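Local coordinates for protein aspartate aminotransferase, cytoplasmic (Schizosaccharomyces pombe 972h-, PDB 6JPK) that catalyses the reversible, pyridoxal 5'-phosphate-dependent transfer of an amino group from L-aspartate to 2-oxoglutarate, giving oxaloacetate and L-glutamate, at residues A[165-170]-A[199-204]; A[186-191]-A[231-236]; A[204-209]-A[241-246]. The protein carries 1 engineered substitution. One frame throughout, in Å; residues are numbered along the deposited sequence.

Contact 1: residues A[165-170]-A[199-204]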
loop_
_atom_site.group_PDB
_atom_site.type_symbol
_atom_site.label_atom_id
_atom_site.label_comp_id
_atom_site.label_asym_id
_atom_site.label_seq_id
_atom_site.Cartn_x
_atom_site.Cartn_y
_atom_site.Cartn_z
ATOM N N PHE A 165 0.927 8.599 -33.504
ATOM C CA PHE A 165 0.824 7.221 -33.047
ATOM C C PHE A 165 1.241 6.279 -34.173
ATOM O O PHE A 165 0.724 6.367 -35.290
ATOM C CB PHE A 165 -0.615 6.946 -32.582
ATOM C CG PHE A 165 -0.979 5.470 -32.459
ATOM C CD1 PHE A 165 -0.171 4.581 -31.767
ATOM C CD2 PHE A 165 -2.158 4.996 -33.012
ATOM C CE1 PHE A 165 -0.518 3.229 -31.659
ATOM C CE2 PHE A 165 -2.523 3.643 -32.902
ATOM C CZ PHE A 165 -1.698 2.760 -32.232
ATOM N N ASP A 166 2.181 5.378 -33.873
ATOM C CA ASP A 166 2.684 4.404 -34.845
ATOM C C ASP A 166 1.710 3.224 -34.922
ATOM O O ASP A 166 1.963 2.113 -34.448
ATOM C CB ASP A 166 4.094 3.964 -34.467
ATOM C CG ASP A 166 4.754 3.124 -35.545
ATOM O OD1 ASP A 166 4.074 2.773 -36.540
ATOM O OD2 ASP A 166 5.956 2.803 -35.390
ATOM N N TYR A 167 0.569 3.497 -35.545
ATOM C CA TYR A 167 -0.489 2.497 -35.669
ATOM C C TYR A 167 -0.002 1.245 -36.396
ATOM O O TYR A 167 -0.242 0.117 -35.947
ATOM C CB TYR A 167 -1.677 3.128 -36.394
ATOM C CG TYR A 167 -2.695 2.159 -36.915
ATOM C CD1 TYR A 167 -3.514 1.441 -36.046
ATOM C CD2 TYR A 167 -2.853 1.968 -38.284
ATOM C CE1 TYR A 167 -4.465 0.548 -36.532
ATOM C CE2 TYR A 167 -3.797 1.080 -38.782
ATOM C CZ TYR A 167 -4.602 0.378 -37.904
ATOM O OH TYR A 167 -5.535 -0.498 -38.410
ATOM N N GLU A 168 0.676 1.421 -37.532
ATOM C CA GLU A 168 1.086 0.258 -38.318
ATOM C C GLU A 168 2.130 -0.577 -37.582
ATOM O O GLU A 168 2.109 -1.809 -37.660
ATOM C CB GLU A 168 1.615 0.697 -39.686
ATOM C CG GLU A 168 0.568 1.377 -40.588
ATOM C CD GLU A 168 -0.527 0.434 -41.094
ATOM O OE1 GLU A 168 -0.304 -0.798 -41.146
ATOM O OE2 GLU A 168 -1.618 0.935 -41.452
ATOM N N GLY A 169 3.049 0.070 -36.861
ATOM C CA GLY A 169 4.016 -0.681 -36.071
ATOM C C GLY A 169 3.383 -1.452 -34.923
ATOM O O GLY A 169 3.729 -2.613 -34.678
ATOM N N MET A 170 2.456 -0.823 -34.195
ATOM C CA MET A 170 1.754 -1.538 -33.130
ATOM C C MET A 170 0.963 -2.722 -33.685
ATOM O O MET A 170 1.044 -3.842 -33.165
ATOM C CB MET A 170 0.830 -0.577 -32.374
ATOM C CG MET A 170 -0.074 -1.269 -31.349
ATOM S SD MET A 170 -0.910 -0.095 -30.268
ATOM C CE MET A 170 -1.713 -1.222 -29.095
ATOM N N ARG A 199 -10.848 5.932 -32.680
ATOM C CA ARG A 199 -11.791 4.830 -32.507
ATOM C C ARG A 199 -11.648 3.808 -33.625
ATOM O O ARG A 199 -11.637 2.598 -33.371
ATOM C CB ARG A 199 -13.218 5.364 -32.415
ATOM C CG ARG A 199 -13.423 6.133 -31.104
ATOM C CD ARG A 199 -14.863 6.478 -30.860
ATOM N NE ARG A 199 -15.015 7.197 -29.598
ATOM C CZ ARG A 199 -16.183 7.600 -29.112
ATOM N NH1 ARG A 199 -17.297 7.356 -29.789
ATOM N NH2 ARG A 199 -16.236 8.239 -27.951
ATOM N N GLU A 200 -11.497 4.282 -34.863
ATOM C CA GLU A 200 -11.234 3.396 -35.996
ATOM C C GLU A 200 -9.972 2.558 -35.784
ATOM O O GLU A 200 -9.963 1.349 -36.049
ATOM C CB GLU A 200 -11.122 4.233 -37.278
ATOM C CG GLU A 200 -10.741 3.455 -38.523
ATOM C CD GLU A 200 -10.356 4.361 -39.687
ATOM O OE1 GLU A 200 -11.222 5.135 -40.155
ATOM O OE2 GLU A 200 -9.182 4.310 -40.127
ATOM N N GLN A 201 -8.878 3.185 -35.341
ATOM C CA GLN A 201 -7.657 2.421 -35.090
ATOM C C GLN A 201 -7.854 1.414 -33.957
ATOM O O GLN A 201 -7.348 0.282 -34.026
ATOM C CB GLN A 201 -6.504 3.371 -34.774
ATOM C CG GLN A 201 -6.041 4.192 -35.977
ATOM C CD GLN A 201 -5.065 5.278 -35.593
ATOM O OE1 GLN A 201 -5.124 5.812 -34.480
ATOM N NE2 GLN A 201 -4.158 5.616 -36.509
ATOM N N TRP A 202 -8.590 1.808 -32.909
ATOM C CA TRP A 202 -8.868 0.902 -31.796
ATOM C C TRP A 202 -9.581 -0.359 -32.263
ATOM O O TRP A 202 -9.269 -1.466 -31.802
ATOM C CB TRP A 202 -9.728 1.597 -30.744
ATOM C CG TRP A 202 -9.000 2.308 -29.644
ATOM C CD1 TRP A 202 -9.139 3.616 -29.287
ATOM C CD2 TRP A 202 -8.069 1.735 -28.724
ATOM N NE1 TRP A 202 -8.339 3.898 -28.203
ATOM C CE2 TRP A 202 -7.672 2.758 -27.841
ATOM C CE3 TRP A 202 -7.531 0.452 -28.561
ATOM C CZ2 TRP A 202 -6.748 2.545 -26.818
ATOM C CZ3 TRP A 202 -6.628 0.242 -27.541
ATOM C CH2 TRP A 202 -6.239 1.288 -26.684
ATOM N N LEU A 203 -10.582 -0.207 -33.133
ATOM C CA LEU A 203 -11.343 -1.367 -33.587
ATOM C C LEU A 203 -10.439 -2.353 -34.316
ATOM O O LEU A 203 -10.547 -3.570 -34.128
ATOM C CB LEU A 203 -12.489 -0.918 -34.495
ATOM C CG LEU A 203 -13.579 -0.052 -33.854
ATOM C CD1 LEU A 203 -14.612 0.333 -34.910
ATOM C CD2 LEU A 203 -14.234 -0.778 -32.682
ATOM N N SER A 204 -9.532 -1.841 -35.147
ATOM C CA SER A 204 -8.565 -2.708 -35.815
ATOM C C SER A 204 -7.582 -3.322 -34.816
ATOM O O SER A 204 -7.190 -4.487 -34.959
ATOM C CB SER A 204 -7.842 -1.903 -36.891
ATOM O OG SER A 204 -6.688 -2.574 -37.355
HETATM O O HOH W 1 -1.686 7.353 -36.242
#
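Tyr167 and Ser204 join two helices of the large domain of this fold type I aminotransferase. Helices 167-176 and 199-211 pack here at their N-terminal ends, beside the mixed central sheet. The Tyr167 ring reaches across to helix 199-211. Its CG lies anti to the backbone N (chi1 165°), which carries the ring over to Gln201. Tyr167 OH meets Ser204 OG in a hydrogen bond of 2.6 Å, and either hydroxyl could be the donor. Ser204 OG sits at the ring edge, near the ring plane. The aliphatic part of Gln201 lies over one face of the same ring. This is a CH-pi contact, with Gln201 CG 4.0 Å from the ring centroid of Tyr167 and offset toward the rim. The Gln201 amide plane is 20° from the plane of the tyrosine ring. Beyond CG the glutamine chain is extended. This sets Gln201 NE2 beside Tyr167 CB, 3.5 Å away, and turns OE1 to Phe165. There the amide and the Phe165 ring are nearly perpendicular, with planes 82° apart. Gln201 OE1 comes to the edge of that ring, in its plane, 3.4 Å from Phe165 CD2. The same oxygen accepts a hydrogen bond from the backbone N of Thr198, which ties the amide back to the residue just before its own helix. One face of the Phe165 ring carries the backbone N of Tyr167. Within 165-170, Asp166 is the N-cap of helix 167-176, and its OD1 accepts from Gly169 N at 2.9 Å, met from above the carboxylate plane. A water completes the link between the segments. It accepts from Gln201 NE2 at 3.0 Å and donates to Phe165 O at 2.8 Å.

Contact 2: residues A[186-191]-A[231-236]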
loop_
_atom_site.group_PDB
_atom_site.type_symbol
_atom_site.label_atom_id
_atom_site.label_comp_id
_atom_site.label_asym_id
_atom_site.label_seq_id
_atom_site.Cartn_x
_atom_site.Cartn_y
_atom_site.Cartn_z
ATOM N N HIS A 186 -3.091 1.410 -22.808
ATOM C CA HIS A 186 -3.502 2.653 -22.163
ATOM C C HIS A 186 -4.909 2.989 -22.646
ATOM O O HIS A 186 -5.124 3.153 -23.852
ATOM C CB HIS A 186 -2.546 3.798 -22.507
ATOM C CG HIS A 186 -1.117 3.565 -22.105
ATOM N ND1 HIS A 186 -0.423 4.440 -21.293
ATOM C CD2 HIS A 186 -0.244 2.578 -22.428
ATOM C CE1 HIS A 186 0.810 3.989 -21.118
ATOM N NE2 HIS A 186 0.942 2.859 -21.792
ATOM N N ALA A 187 -5.861 3.113 -21.716
ATOM C CA ALA A 187 -7.257 3.321 -22.111
ATOM C C ALA A 187 -7.467 4.681 -22.767
ATOM O O ALA A 187 -8.258 4.797 -23.707
ATOM C CB ALA A 187 -8.177 3.184 -20.907
ATOM N N CYS A 188 -6.811 5.728 -22.256
ATOM C CA CYS A 188 -6.841 7.059 -22.867
ATOM C C CYS A 188 -5.723 7.898 -22.267
ATOM O O CYS A 188 -5.179 7.570 -21.208
ATOM C CB CYS A 188 -8.185 7.765 -22.669
ATOM S SG CYS A 188 -8.553 8.209 -20.954
ATOM N N ALA A 189 -5.407 9.003 -22.941
ATOM C CA ALA A 189 -4.354 9.911 -22.493
ATOM C C ALA A 189 -3.064 9.131 -22.232
ATOM O O ALA A 189 -2.602 8.968 -21.098
ATOM C CB ALA A 189 -4.778 10.682 -21.243
ATOM N N HIS A 190 -2.526 8.617 -23.329
ATOM C CA HIS A 190 -1.324 7.806 -23.265
ATOM C C HIS A 190 -0.208 8.550 -22.549
ATOM O O HIS A 190 0.063 9.723 -22.827
ATOM C CB HIS A 190 -0.872 7.414 -24.674
ATOM C CG HIS A 190 0.362 6.571 -24.683
ATOM N ND1 HIS A 190 1.630 7.104 -24.805
ATOM C CD2 HIS A 190 0.527 5.234 -24.558
ATOM C CE1 HIS A 190 2.519 6.130 -24.765
ATOM N NE2 HIS A 190 1.877 4.984 -24.622
ATOM N N ASN A 191 0.431 7.858 -21.614
ATOM C CA ASN A 191 1.554 8.389 -20.857
ATOM C C ASN A 191 2.800 7.662 -21.338
ATOM O O ASN A 191 2.858 6.435 -21.193
ATOM C CB ASN A 191 1.322 8.156 -19.353
ATOM C CG ASN A 191 2.486 8.617 -18.480
ATOM O OD1 ASN A 191 3.479 9.142 -18.965
ATOM N ND2 ASN A 191 2.347 8.438 -17.169
ATOM N N ASN A 231 -17.553 8.907 -19.881
ATOM C CA ASN A 231 -17.854 7.808 -20.801
ATOM C C ASN A 231 -16.989 7.861 -22.055
ATOM O O ASN A 231 -16.631 6.809 -22.596
ATOM C CB ASN A 231 -19.339 7.812 -21.183
ATOM C CG ASN A 231 -20.233 7.439 -20.018
ATOM O OD1 ASN A 231 -19.753 7.014 -18.968
ATOM N ND2 ASN A 231 -21.533 7.602 -20.192
ATOM N N ARG A 232 -16.649 9.065 -22.539
ATOM C CA ARG A 232 -15.703 9.175 -23.649
ATOM C C ARG A 232 -14.349 8.588 -23.271
ATOM O O ARG A 232 -13.719 7.890 -24.073
ATOM C CB ARG A 232 -15.541 10.638 -24.064
ATOM C CG ARG A 232 -14.563 10.874 -25.214
ATOM C CD ARG A 232 -14.431 12.376 -25.502
ATOM N NE ARG A 232 -15.744 12.993 -25.689
ATOM C CZ ARG A 232 -16.000 14.296 -25.567
ATOM N NH1 ARG A 232 -15.029 15.149 -25.247
ATOM N NH2 ARG A 232 -17.237 14.747 -25.757
ATOM N N ASP A 233 -13.879 8.861 -22.056
ATOM C CA ASP A 233 -12.544 8.400 -21.690
ATOM C C ASP A 233 -12.499 6.902 -21.406
ATOM O O ASP A 233 -11.429 6.299 -21.532
ATOM C CB ASP A 233 -12.021 9.203 -20.496
ATOM C CG ASP A 233 -11.708 10.655 -20.870
ATOM O OD1 ASP A 233 -11.792 10.981 -22.079
ATOM O OD2 ASP A 233 -11.400 11.468 -19.966
ATOM N N SER A 234 -13.632 6.283 -21.073
ATOM C CA SER A 234 -13.713 4.836 -20.908
ATOM C C SER A 234 -14.212 4.122 -22.166
ATOM O O SER A 234 -14.529 2.926 -22.101
ATOM C CB SER A 234 -14.618 4.484 -19.717
ATOM O OG SER A 234 -15.974 4.848 -19.971
ATOM N N TRP A 235 -14.262 4.817 -23.305
ATOM C CA TRP A 235 -14.842 4.241 -24.519
ATOM C C TRP A 235 -14.151 2.942 -24.929
ATOM O O TRP A 235 -14.817 1.970 -25.308
ATOM C CB TRP A 235 -14.779 5.252 -25.678
ATOM C CG TRP A 235 -15.336 4.655 -26.949
ATOM C CD1 TRP A 235 -16.638 4.670 -27.357
ATOM C CD2 TRP A 235 -14.613 3.899 -27.936
ATOM N NE1 TRP A 235 -16.767 3.992 -28.555
ATOM C CE2 TRP A 235 -15.537 3.514 -28.930
ATOM C CE3 TRP A 235 -13.270 3.527 -28.081
ATOM C CZ2 TRP A 235 -15.164 2.756 -30.054
ATOM C CZ3 TRP A 235 -12.899 2.774 -29.204
ATOM C CH2 TRP A 235 -13.847 2.404 -30.175
ATOM N N ALA A 236 -12.815 2.909 -24.878
ATOM C CA ALA A 236 -12.084 1.730 -25.339
ATOM C C ALA A 236 -12.389 0.513 -24.478
ATOM O O ALA A 236 -12.557 -0.595 -25.003
ATOM C CB ALA A 236 -10.577 2.012 -25.356
HETATM O O HOH W 2 -11.011 4.477 -23.282
#
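Ala187, Asp233 and Ala236 meet round one bound water. The water donates to Ala187 O at 2.8 Å and to Asp233 O at 2.6 Å. It accepts from Ala236 N at 2.9 Å. Three backbone groups from the two segments therefore grip it, and Ala187 O and Asp233 O stay 4.1 Å apart. Beside the water, Ala236 CB packs on Ala187 O at 4.0 Å. Cys188 adds the side-chain contact. Its SG lies between its own backbone N and carbonyl carbon (chi1 67°) and rests 3.6 Å from Asp233 CB. The contact joins the loop after strand 182-186 of the central sheet to the break between helices 230-233 and 235-241, within the large domain of the class I aminotransferase fold. Further out, Asp233 OD1 is hydrogen-bonded to Ser227 OG. Asp196 takes the backbone N of both Ala189 and His190, and it also touches the Cys188 side chain. His190 CD2 lies over the centre of the His186 ring. His190 NE2 bonds to Ser134 OG, and His186 NE2 to Thr137 OG1. The loop then leads to Asn191, a probable L-aspartate-binding residue by analogy with related enzymes.

Contact 3: residues A[204-209]-A[241-246]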
loop_
_atom_site.group_PDB
_atom_site.type_symbol
_atom_site.label_atom_id
_atom_site.label_comp_id
_atom_site.label_asym_id
_atom_site.label_seq_id
_atom_site.Cartn_x
_atom_site.Cartn_y
_atom_site.Cartn_z
ATOM N N SER A 204 -9.532 -1.841 -35.147
ATOM C CA SER A 204 -8.565 -2.708 -35.815
ATOM C C SER A 204 -7.582 -3.322 -34.816
ATOM O O SER A 204 -7.190 -4.487 -34.959
ATOM C CB SER A 204 -7.842 -1.903 -36.891
ATOM O OG SER A 204 -6.688 -2.574 -37.355
ATOM N N ILE A 205 -7.176 -2.562 -33.796
ATOM C CA ILE A 205 -6.320 -3.113 -32.746
ATOM C C ILE A 205 -7.026 -4.261 -32.023
ATOM O O ILE A 205 -6.439 -5.326 -31.787
ATOM C CB ILE A 205 -5.890 -2.005 -31.766
ATOM C CG1 ILE A 205 -4.864 -1.076 -32.409
ATOM C CG2 ILE A 205 -5.311 -2.603 -30.484
ATOM C CD1 ILE A 205 -4.667 0.221 -31.625
ATOM N N PHE A 206 -8.296 -4.061 -31.658
ATOM C CA PHE A 206 -9.042 -5.115 -30.967
ATOM C C PHE A 206 -9.173 -6.358 -31.834
ATOM O O PHE A 206 -9.019 -7.485 -31.346
ATOM C CB PHE A 206 -10.431 -4.613 -30.559
ATOM C CG PHE A 206 -10.410 -3.555 -29.491
ATOM C CD1 PHE A 206 -9.377 -3.505 -28.568
ATOM C CD2 PHE A 206 -11.425 -2.604 -29.419
ATOM C CE1 PHE A 206 -9.361 -2.535 -27.580
ATOM C CE2 PHE A 206 -11.415 -1.628 -28.431
ATOM C CZ PHE A 206 -10.382 -1.594 -27.512
ATOM N N GLU A 207 -9.448 -6.173 -33.128
ATOM C CA GLU A 207 -9.589 -7.311 -34.034
ATOM C C GLU A 207 -8.332 -8.178 -34.042
ATOM O O GLU A 207 -8.410 -9.411 -33.983
ATOM C CB GLU A 207 -9.905 -6.821 -35.452
ATOM C CG GLU A 207 -10.039 -7.945 -36.474
ATOM C CD GLU A 207 -9.159 -7.747 -37.709
ATOM O OE1 GLU A 207 -9.094 -6.602 -38.221
ATOM O OE2 GLU A 207 -8.527 -8.737 -38.162
ATOM N N SER A 208 -7.159 -7.553 -34.137
ATOM C CA SER A 208 -5.930 -8.335 -34.199
ATOM C C SER A 208 -5.584 -8.949 -32.844
ATOM O O SER A 208 -5.068 -10.073 -32.787
ATOM C CB SER A 208 -4.786 -7.469 -34.714
ATOM O OG SER A 208 -4.978 -7.158 -36.085
ATOM N N LEU A 209 -5.860 -8.230 -31.741
ATOM C CA LEU A 209 -5.657 -8.811 -30.414
ATOM C C LEU A 209 -6.489 -10.077 -30.227
ATOM O O LEU A 209 -6.005 -11.067 -29.670
ATOM C CB LEU A 209 -6.000 -7.793 -29.318
ATOM C CG LEU A 209 -5.059 -6.610 -29.061
ATOM C CD1 LEU A 209 -5.792 -5.529 -28.256
ATOM C CD2 LEU A 209 -3.806 -7.054 -28.316
ATOM N N VAL A 241 -15.623 -4.771 -24.195
ATOM C CA VAL A 241 -16.609 -5.649 -23.556
ATOM C C VAL A 241 -17.434 -6.400 -24.594
ATOM O O VAL A 241 -17.816 -7.559 -24.377
ATOM C CB VAL A 241 -17.521 -4.843 -22.606
ATOM C CG1 VAL A 241 -18.654 -5.741 -22.061
ATOM C CG2 VAL A 241 -16.715 -4.248 -21.455
ATOM N N LYS A 242 -17.708 -5.766 -25.738
ATOM C CA LYS A 242 -18.518 -6.375 -26.789
ATOM C C LYS A 242 -17.947 -7.694 -27.293
ATOM O O LYS A 242 -18.693 -8.499 -27.857
ATOM C CB LYS A 242 -18.643 -5.420 -27.977
ATOM C CG LYS A 242 -19.218 -4.059 -27.622
ATOM C CD LYS A 242 -19.284 -3.169 -28.861
ATOM C CE LYS A 242 -20.022 -1.870 -28.571
ATOM N NZ LYS A 242 -20.031 -0.985 -29.773
ATOM N N TYR A 243 -16.648 -7.927 -27.130
ATOM C CA TYR A 243 -16.021 -9.118 -27.687
ATOM C C TYR A 243 -16.110 -10.338 -26.774
ATOM O O TYR A 243 -15.714 -11.426 -27.195
ATOM C CB TYR A 243 -14.557 -8.825 -28.026
ATOM C CG TYR A 243 -14.382 -7.683 -28.997
ATOM C CD1 TYR A 243 -13.888 -6.461 -28.576
ATOM C CD2 TYR A 243 -14.726 -7.820 -30.336
ATOM C CE1 TYR A 243 -13.740 -5.407 -29.455
ATOM C CE2 TYR A 243 -14.554 -6.771 -31.231
ATOM C CZ TYR A 243 -14.074 -5.561 -30.773
ATOM O OH TYR A 243 -13.920 -4.502 -31.637
ATOM N N ASN A 244 -16.602 -10.179 -25.542
ATOM C CA ASN A 244 -16.855 -11.295 -24.620
ATOM C C ASN A 244 -15.587 -12.122 -24.364
ATOM O O ASN A 244 -15.596 -13.354 -24.422
ATOM C CB ASN A 244 -18.008 -12.173 -25.143
ATOM C CG ASN A 244 -18.721 -12.974 -24.034
ATOM O OD1 ASN A 244 -18.810 -12.548 -22.873
ATOM N ND2 ASN A 244 -19.240 -14.146 -24.406
ATOM N N LYS A 245 -14.477 -11.426 -24.092
ATOM C CA LYS A 245 -13.244 -12.026 -23.590
ATOM C C LYS A 245 -12.980 -11.501 -22.183
ATOM O O LYS A 245 -13.121 -10.305 -21.936
ATOM C CB LYS A 245 -12.043 -11.701 -24.506
ATOM C CG LYS A 245 -12.230 -12.140 -25.966
ATOM C CD LYS A 245 -11.675 -13.542 -26.244
ATOM C CE LYS A 245 -10.156 -13.482 -26.415
ATOM N NZ LYS A 245 -9.439 -14.771 -26.717
ATOM N N ASP A 246 -12.605 -12.366 -21.246
ATOM C CA ASP A 246 -12.266 -11.811 -19.943
ATOM C C ASP A 246 -10.976 -10.987 -20.053
ATOM O O ASP A 246 -10.142 -11.216 -20.937
ATOM C CB ASP A 246 -12.174 -12.896 -18.850
ATOM C CG ASP A 246 -11.428 -14.172 -19.273
ATOM O OD1 ASP A 246 -11.587 -14.645 -20.420
ATOM O OD2 ASP A 246 -10.731 -14.756 -18.400
#
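The rings of Phe206 and Tyr243 meet obliquely, with planes at 65° and centroids 5.8 Å apart. Trp202 and Phe240 also meet the Phe206 ring, the latter edge-to-face. Phe206 lies on helix 199-211, and Tyr243 lies in the type I beta turn Val241-Asn244. The contact thus links helix 199-211 to the turn leading into strand 247-252 of the central sheet, in the large domain of the aminotransferase fold. The two side chains cross at about a right angle. Tyr243 meets Phe206 through CE1, CZ and OH. The phenylalanine presents CB, CG and CD2. The Phe206 CB points toward the turn from the helix. With CG anti to the carbonyl carbon (chi1 -68°), CD2 also comes to the tyrosine ring. Tyr243 CE1 is 3.6 Å from Phe206 CD2. Leu203 and Leu210, on the same helix as Phe206, also touch Tyr243. The turn is closed by a backbone bond from Asn244 N to Val241 O, and Asn244 then has positive phi. Beyond it, the Asp246 carboxylate accepts from the backbone N of Ser2 and of Asp3 of the second subunit. Tyr243 OH lies 3.7 Å from Phe206 CB.

How the contacts relate
Contacts 1 and 3 both use helix 199-211 and share Ser204, with centres about 13 Å apart. Ile205 CD1 lies 4.0 Å from both Phe165 CZ and Met170 SD, and Leu203 CD2 lies 3.9 Å from Tyr243 OH. Contact 2 is the deepest, its centre about 9 Å from the centre of the chain. Trp202 joins it to contact 1, with CZ2 3.4 Å from His186 O. Phe206 joins it to contact 3, with CZ 3.5 Å from Ala236 O. Contact 2 alone includes a probable substrate-site residue, Asn191. Its Asp233 side chain is about 10 Å from that of Lys255, which probably carries the cofactor but has none attached in this structure. Contacts 1 and 3 lie away from both.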